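Side-chain contacts in putative ferredoxin (Hydrogenobacter thermophilus, PDB 7M1O), which binds one [4Fe-4S] cluster through four cysteines and probably serves as a small electron carrier, as in other ferredoxins of this family: residues S14-L17 against C18-R21; K27-G30 against D31-E35; D60-A64 against G65-T69. All coordinates share one frame; numbering follows the deposited sequence.

Interaction 1 (S14-L17 against C18-R21). With SF4 (iron/sulfur cluster), chain C.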
loop_
_atom_site.group_PDB
_atom_site.type_symbol
_atom_site.label_atom_id
_atom_site.label_comp_id
_atom_site.label_asym_id
_atom_site.label_seq_id
_atom_site.Cartn_x
_atom_site.Cartn_y
_atom_site.Cartn_z
ATOM N N SER A 14 -5.873 4.865 9.187
ATOM C CA SER A 14 -7.095 4.953 8.388
ATOM C C SER A 14 -7.298 6.337 7.780
ATOM O O SER A 14 -8.424 6.831 7.706
ATOM C CB SER A 14 -8.308 4.582 9.244
ATOM O OG SER A 14 -8.169 3.277 9.778
ATOM N N CYS A 15 -6.208 6.952 7.336
ATOM C CA CYS A 15 -6.264 8.300 6.782
ATOM C C CYS A 15 -6.811 8.316 5.350
ATOM O O CYS A 15 -7.121 9.378 4.812
ATOM C CB CYS A 15 -4.878 8.936 6.816
ATOM S SG CYS A 15 -3.851 8.502 5.412
ATOM N N GLU A 16 -6.904 7.133 4.747
ATOM C CA GLU A 16 -7.540 6.923 3.441
ATOM C C GLU A 16 -6.712 7.402 2.245
ATOM O O GLU A 16 -7.181 7.339 1.109
ATOM C CB GLU A 16 -8.919 7.604 3.389
ATOM C CG GLU A 16 -9.819 7.310 4.587
ATOM C CD GLU A 16 -11.277 7.678 4.346
ATOM O OE1 GLU A 16 -11.636 8.019 3.199
ATOM O OE2 GLU A 16 -12.071 7.622 5.310
ATOM N N LEU A 17 -5.486 7.856 2.483
ATOM C CA LEU A 17 -4.686 8.429 1.402
ATOM C C LEU A 17 -4.329 7.399 0.336
ATOM O O LEU A 17 -4.548 7.632 -0.851
ATOM C CB LEU A 17 -3.402 9.056 1.950
ATOM C CG LEU A 17 -2.493 9.698 0.894
ATOM C CD1 LEU A 17 -3.195 10.860 0.199
ATOM C CD2 LEU A 17 -1.186 10.161 1.517
ATOM N N CYS A 18 -3.781 6.263 0.755
ATOM C CA CYS A 18 -3.234 5.301 -0.198
ATOM C C CYS A 18 -4.302 4.694 -1.104
ATOM O O CYS A 18 -4.088 4.581 -2.314
ATOM C CB CYS A 18 -2.481 4.189 0.534
ATOM S SG CYS A 18 -3.446 3.291 1.761
ATOM N N TYR A 19 -5.449 4.307 -0.548
ATOM C CA TYR A 19 -6.448 3.631 -1.370
ATOM C C TYR A 19 -7.392 4.608 -2.062
ATOM O O TYR A 19 -8.163 4.211 -2.931
ATOM C CB TYR A 19 -7.245 2.595 -0.562
ATOM C CG TYR A 19 -7.844 3.013 0.765
ATOM C CD1 TYR A 19 -7.299 2.555 1.957
ATOM C CD2 TYR A 19 -8.990 3.797 0.830
ATOM C CE1 TYR A 19 -7.849 2.894 3.172
ATOM C CE2 TYR A 19 -9.550 4.144 2.050
ATOM C CZ TYR A 19 -8.974 3.683 3.217
ATOM O OH TYR A 19 -9.513 4.016 4.437
ATOM N N ASP A 20 -7.319 5.886 -1.701
ATOM C CA ASP A 20 -7.969 6.919 -2.497
ATOM C C ASP A 20 -7.107 7.258 -3.710
ATOM O O ASP A 20 -7.610 7.415 -4.821
ATOM C CB ASP A 20 -8.219 8.184 -1.679
ATOM C CG ASP A 20 -8.910 9.262 -2.489
ATOM O OD1 ASP A 20 -10.013 8.992 -3.006
ATOM O OD2 ASP A 20 -8.340 10.363 -2.634
ATOM N N ARG A 21 -5.802 7.370 -3.478
ATOM C CA ARG A 21 -4.861 7.786 -4.511
ATOM C C ARG A 21 -4.559 6.659 -5.494
ATOM O O ARG A 21 -4.547 6.871 -6.706
ATOM C CB ARG A 21 -3.561 8.272 -3.864
ATOM C CG ARG A 21 -2.464 8.692 -4.843
ATOM C CD ARG A 21 -2.580 10.153 -5.238
ATOM N NE ARG A 21 -2.389 11.041 -4.093
ATOM C CZ ARG A 21 -1.219 11.258 -3.500
ATOM N NH1 ARG A 21 -0.121 10.649 -3.930
ATOM N NH2 ARG A 21 -1.147 12.084 -2.464
HETATM FE FE1 SF4 C . -3.206 3.780 6.484
HETATM FE FE2 SF4 C . -0.916 4.934 5.536
HETATM FE FE3 SF4 C . -3.277 6.301 5.431
HETATM FE FE4 SF4 C . -2.886 4.145 3.796
HETATM S S1 SF4 C . -1.738 6.111 3.764
HETATM S S2 SF4 C . -4.749 4.611 5.024
HETATM S S3 SF4 C . -1.632 2.806 5.155
HETATM S S4 SF4 C . -2.169 5.631 7.308
#
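In the cluster-binding CxxCxxC motif of this [4Fe-4S] ferredoxin, E16, between ligands C15 and C18, packs on Y19, just after C18, where the loop passes into helix 17-21. C15 SG binds iron FE3 at 2.3 Å and C18 SG binds FE4. C15 SG also accepts the backbone N-H of L17, a bond of 158° at the hydrogen that is likely to draw electron density from the thiolate. E16 sits at the N-cap position, and its CA lies over one face of the Y19 ring as a CH-pi contact, 4.0 Å from the centroid. With CG of Y19 set between its own backbone N and carbonyl carbon (chi1 50°), the ring turns back along the chain, bringing CE1 to 4.0 Å from cluster sulfide S2. E16 CG reaches Y19 OH, whose hydrogen-bond partner is the G32 carbonyl. Two backbone bonds start the helix: D20 N to E16 O at 3.2 Å, bent to 138°, and R21 N to L17 O at 2.9 Å. L17 and R21 run side by side, pointing the same way; the R21 chain bends at chi2 and chi3, and its guanidinium forms a salt bridge with E61. L17 CD1 comes to 3.6 Å from R21 NH2.

Interaction 2 (K27-G30 against D31-E35); sequences KNRG and DGIAE. With SF4 (iron/sulfur cluster), chain C.
R29 and D31 face each other across the turn of a beta hairpin that joins strands 26-28 and 34-36 beside the cluster. The charge pairing is two-pronged: the guanidinium grips the carboxylate side-on, R29 NE giving to D31 OD1 at 2.8 Å and R29 NH2 to D31 OD2 at 2.9 Å. Both oxygens are met on their syn sides and lie in or near the guanidinium plane, although the two planar groups are turned 27° apart. A long salt bridge, K27 NZ to E35 OE1 at 4.0 Å, joins the side chains of K27 and E35, which lie on the same face of the sheet.

Side-chain-to-backbone bonds shape the turn through two Asx turns. N28 OD1 accepts from G30 N and, at 2.9 Å, from G32 N; the two donors arrive from opposite faces of the amide plane, which should fix its rotation. The N28 CG lies anti to the backbone N (chi1 -175°), aiming the oxygen into the turn. D31 OD1 likewise takes a second donor, I33 N, from above the carboxylate plane and on the face opposite R29 NE. G30 and G32 have positive phi, and a side chain on either would press on the preceding carbonyl oxygen.

Between backbones, K27 and E35 form an antiparallel hydrogen-bonded pair, N28 and A34 a non-hydrogen-bonded one. R29 N adds a nearly straight bond to I33 O, 168° at the hydrogen.

Two aliphatic side chains pack without polar bonds. The extended R29 side chain lies alongside I33, whose CB sits over one face of the guanidinium, 3.5 Å from R29 NE. A34 turns to the cluster instead, its CB 3.8 Å from iron FE4.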
loop_
_atom_site.group_PDB
_atom_site.type_symbol
_atom_site.label_atom_id
_atom_site.label_comp_id
_atom_site.label_asym_id
_atom_site.label_seq_id
_atom_site.Cartn_x
_atom_site.Cartn_y
_atom_site.Cartn_z
ATOM N N LYS A 27 -6.708 -0.795 -0.908
ATOM C CA LYS A 27 -8.142 -0.697 -0.677
ATOM C C LYS A 27 -8.437 -0.607 0.812
ATOM O O LYS A 27 -7.645 -1.053 1.642
ATOM C CB LYS A 27 -8.874 -1.903 -1.274
ATOM C CG LYS A 27 -8.608 -3.211 -0.536
ATOM C CD LYS A 27 -9.223 -4.408 -1.246
ATOM C CE LYS A 27 -8.918 -5.699 -0.498
ATOM N NZ LYS A 27 -9.355 -6.921 -1.235
ATOM N N ASN A 28 -9.579 -0.014 1.141
ATOM C CA ASN A 28 -10.107 -0.064 2.493
ATOM C C ASN A 28 -10.477 -1.514 2.799
ATOM O O ASN A 28 -11.298 -2.106 2.099
ATOM C CB ASN A 28 -11.315 0.870 2.622
ATOM C CG ASN A 28 -11.855 0.957 4.038
ATOM O OD1 ASN A 28 -11.676 0.049 4.848
ATOM N ND2 ASN A 28 -12.537 2.055 4.336
ATOM N N ARG A 29 -9.858 -2.095 3.824
ATOM C CA ARG A 29 -10.070 -3.509 4.125
ATOM C C ARG A 29 -11.489 -3.741 4.633
ATOM O O ARG A 29 -11.993 -4.862 4.590
ATOM C CB ARG A 29 -9.043 -4.016 5.147
ATOM C CG ARG A 29 -9.361 -3.703 6.602
ATOM C CD ARG A 29 -8.301 -4.276 7.534
ATOM N NE ARG A 29 -8.602 -3.997 8.936
ATOM C CZ ARG A 29 -7.900 -4.463 9.964
ATOM N NH1 ARG A 29 -6.848 -5.244 9.759
ATOM N NH2 ARG A 29 -8.254 -4.148 11.203
ATOM N N GLY A 30 -12.126 -2.674 5.111
ATOM C CA GLY A 30 -13.509 -2.741 5.543
ATOM C C GLY A 30 -13.813 -1.845 6.727
ATOM O O GLY A 30 -14.948 -1.400 6.893
ATOM N N ASP A 31 -12.799 -1.578 7.546
ATOM C CA ASP A 31 -12.980 -0.823 8.784
ATOM C C ASP A 31 -12.154 0.461 8.807
ATOM O O ASP A 31 -11.973 1.067 9.862
ATOM C CB ASP A 31 -12.613 -1.694 9.988
ATOM C CG ASP A 31 -11.142 -2.058 10.020
ATOM O OD1 ASP A 31 -10.482 -1.983 8.961
ATOM O OD2 ASP A 31 -10.644 -2.427 11.104
ATOM N N GLY A 32 -11.653 0.865 7.644
ATOM C CA GLY A 32 -10.842 2.064 7.532
ATOM C C GLY A 32 -9.372 1.764 7.303
ATOM O O GLY A 32 -8.676 2.534 6.643
ATOM N N ILE A 33 -8.895 0.648 7.848
ATOM C CA ILE A 33 -7.498 0.255 7.682
ATOM C C ILE A 33 -7.250 -0.202 6.251
ATOM O O ILE A 33 -8.084 -0.882 5.652
ATOM C CB ILE A 33 -7.095 -0.879 8.652
ATOM C CG1 ILE A 33 -7.304 -0.449 10.108
ATOM C CG2 ILE A 33 -5.643 -1.299 8.425
ATOM C CD1 ILE A 33 -6.383 0.667 10.574
ATOM N N ALA A 34 -6.097 0.172 5.710
ATOM C CA ALA A 34 -5.752 -0.165 4.335
ATOM C C ALA A 34 -5.110 -1.544 4.236
ATOM O O ALA A 34 -4.539 -2.050 5.202
ATOM C CB ALA A 34 -4.818 0.885 3.758
ATOM N N GLU A 35 -5.225 -2.148 3.058
ATOM C CA GLU A 35 -4.502 -3.371 2.730
ATOM C C GLU A 35 -4.288 -3.397 1.225
ATOM O O GLU A 35 -5.054 -2.784 0.481
ATOM C CB GLU A 35 -5.265 -4.617 3.192
ATOM C CG GLU A 35 -6.621 -4.813 2.522
ATOM C CD GLU A 35 -7.325 -6.077 2.986
ATOM O OE1 GLU A 35 -8.499 -6.277 2.606
ATOM O OE2 GLU A 35 -6.707 -6.870 3.727
HETATM FE FE1 SF4 C . -3.206 3.780 6.484
HETATM FE FE2 SF4 C . -0.916 4.934 5.536
HETATM FE FE3 SF4 C . -3.277 6.301 5.431
HETATM FE FE4 SF4 C . -2.886 4.145 3.796
HETATM S S1 SF4 C . -1.738 6.111 3.764
HETATM S S2 SF4 C . -4.749 4.611 5.024
HETATM S S3 SF4 C . -1.632 2.806 5.155
HETATM S S4 SF4 C . -2.169 5.631 7.308
#

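Interaction 3 (D60-A64 against G65-T69); sequences DECPA and GSIIT. Unlike the reference sequence in segment 60-64: A64 (reference Ser). With SF4 (iron/sulfur cluster), chain C.
Two backbone N-H groups point at one metal-bound sulfur: C62 SG, the ligand of iron FE2 at 2.3 Å, accepts from S66 N at 3.3 Å and, weakly, from A64 N. The S66 bond is fairly straight (159°), and such N-H...S bonds probably withdraw charge from the thiolate. C62 SG stands anti to its backbone N (chi1 173°), which carries it to the side of the chain where both donors lie. The chain turns here as a type I beta turn from C62 to G65, closed by a weak G65 N to C62 O bond. In this ferredoxin fold the turn, which holds the cysteine ligand C62 and the following P63, leads from helix 52-61 into strand 67-71. A64 is an engineered replacement for serine; its CB lies 3.3 Å from S66 OG, a hydroxyl that hydrogen-bonds to T11. I67 fills the angle between cysteine and cluster, with CD1 4.0 Å from C62 CB. Cutting I67 back to an alanine removes everything beyond CB, including the CG1 and CD1 that touch, and would probably open a gap beside C62 CB and sulfide S3. P63 CD packs 3.9 Å from sulfide S4, while I67 CG1 lies 3.7 Å from sulfide S3.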
loop_
_atom_site.group_PDB
_atom_site.type_symbol
_atom_site.label_atom_id
_atom_site.label_comp_id
_atom_site.label_asym_id
_atom_site.label_seq_id
_atom_site.Cartn_x
_atom_site.Cartn_y
_atom_site.Cartn_z
ATOM N N ASP A 60 5.974 7.382 0.799
ATOM C CA ASP A 60 6.607 8.506 1.483
ATOM C C ASP A 60 5.572 9.400 2.157
ATOM O O ASP A 60 5.881 10.102 3.121
ATOM C CB ASP A 60 7.437 9.341 0.504
ATOM C CG ASP A 60 8.668 8.610 0.002
ATOM O OD1 ASP A 60 9.105 7.638 0.655
ATOM O OD2 ASP A 60 9.207 9.019 -1.048
ATOM N N GLU A 61 4.346 9.371 1.648
ATOM C CA GLU A 61 3.301 10.280 2.107
ATOM C C GLU A 61 2.449 9.692 3.226
ATOM O O GLU A 61 1.771 10.431 3.936
ATOM C CB GLU A 61 2.407 10.680 0.935
ATOM C CG GLU A 61 3.080 11.633 -0.041
ATOM C CD GLU A 61 2.285 11.831 -1.316
ATOM O OE1 GLU A 61 1.297 11.098 -1.531
ATOM O OE2 GLU A 61 2.650 12.724 -2.107
ATOM N N CYS A 62 2.479 8.372 3.384
ATOM C CA CYS A 62 1.745 7.729 4.469
ATOM C C CYS A 62 2.157 8.344 5.807
ATOM O O CYS A 62 3.335 8.310 6.165
ATOM C CB CYS A 62 1.996 6.223 4.484
ATOM S SG CYS A 62 1.283 5.380 5.922
ATOM N N PRO A 63 1.190 8.913 6.548
ATOM C CA PRO A 63 1.527 9.633 7.783
ATOM C C PRO A 63 2.065 8.734 8.892
ATOM O O PRO A 63 2.742 9.227 9.791
ATOM C CB PRO A 63 0.189 10.253 8.196
ATOM C CG PRO A 63 -0.832 9.340 7.631
ATOM C CD PRO A 63 -0.266 8.876 6.322
ATOM N N ALA A 64 1.774 7.437 8.822
ATOM C CA ALA A 64 2.115 6.511 9.900
ATOM C C ALA A 64 3.282 5.591 9.545
ATOM O O ALA A 64 3.706 4.775 10.366
ATOM C CB ALA A 64 0.896 5.683 10.270
ATOM N N GLY A 65 3.804 5.719 8.330
ATOM C CA GLY A 65 4.889 4.863 7.886
ATOM C C GLY A 65 4.456 3.407 7.853
ATOM O O GLY A 65 5.256 2.504 8.105
ATOM N N SER A 66 3.181 3.189 7.539
ATOM C CA SER A 66 2.588 1.855 7.567
ATOM C C SER A 66 2.840 1.098 6.272
ATOM O O SER A 66 2.840 -0.133 6.252
ATOM C CB SER A 66 1.082 1.947 7.817
ATOM O OG SER A 66 0.805 2.633 9.023
ATOM N N ILE A 67 3.043 1.838 5.189
ATOM C CA ILE A 67 3.276 1.229 3.889
ATOM C C ILE A 67 4.752 0.907 3.717
ATOM O O ILE A 67 5.602 1.799 3.712
ATOM C CB ILE A 67 2.810 2.140 2.742
ATOM C CG1 ILE A 67 1.337 2.512 2.943
ATOM C CG2 ILE A 67 3.015 1.446 1.399
ATOM C CD1 ILE A 67 0.786 3.458 1.907
ATOM N N ILE A 68 5.041 -0.382 3.587
ATOM C CA ILE A 68 6.393 -0.857 3.349
ATOM C C ILE A 68 6.518 -1.241 1.885
ATOM O O ILE A 68 5.728 -2.032 1.375
ATOM C CB ILE A 68 6.739 -2.057 4.246
ATOM C CG1 ILE A 68 6.298 -1.790 5.690
ATOM C CG2 ILE A 68 8.229 -2.366 4.178
ATOM C CD1 ILE A 68 6.804 -0.486 6.272
ATOM N N THR A 69 7.505 -0.660 1.214
ATOM C CA THR A 69 7.718 -0.870 -0.214
ATOM C C THR A 69 9.191 -1.164 -0.449
ATOM O O THR A 69 10.053 -0.608 0.229
ATOM C CB THR A 69 7.289 0.366 -1.037
ATOM O OG1 THR A 69 5.879 0.576 -0.889
ATOM C CG2 THR A 69 7.613 0.191 -2.513
HETATM FE FE1 SF4 C . -3.206 3.780 6.484
HETATM FE FE2 SF4 C . -0.916 4.934 5.536
HETATM FE FE3 SF4 C . -3.277 6.301 5.431
HETATM FE FE4 SF4 C . -2.886 4.145 3.796
HETATM S S1 SF4 C . -1.738 6.111 3.764
HETATM S S2 SF4 C . -4.749 4.611 5.024
HETATM S S3 SF4 C . -1.632 2.806 5.155
HETATM S S4 SF4 C . -2.169 5.631 7.308
#

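How the interactions relate
All three contacts border the same [4Fe-4S] cluster. Interactions 1 and 3 supply three of its cysteine ligands, and C12 completes the set; interaction 2 contributes no ligand and meets the cluster through the methyl of A34. The centres of 1 and 2 lie about 9 Å apart, and they meet directly: Y19 OH is probably hydrogen-bonded to G32 O at 2.8 Å, while S14 OG packs on I33 CD1. Interactions 1 and 3, centres about 11 Å apart, are tied by the R21 NH2 to E61 OE1 salt bridge (2.8 Å) and by C18 CB on I67 CD1 at 3.6 Å. Interactions 2 and 3 do not touch; their nearest atoms are about 6 Å apart, with both reaching the cluster.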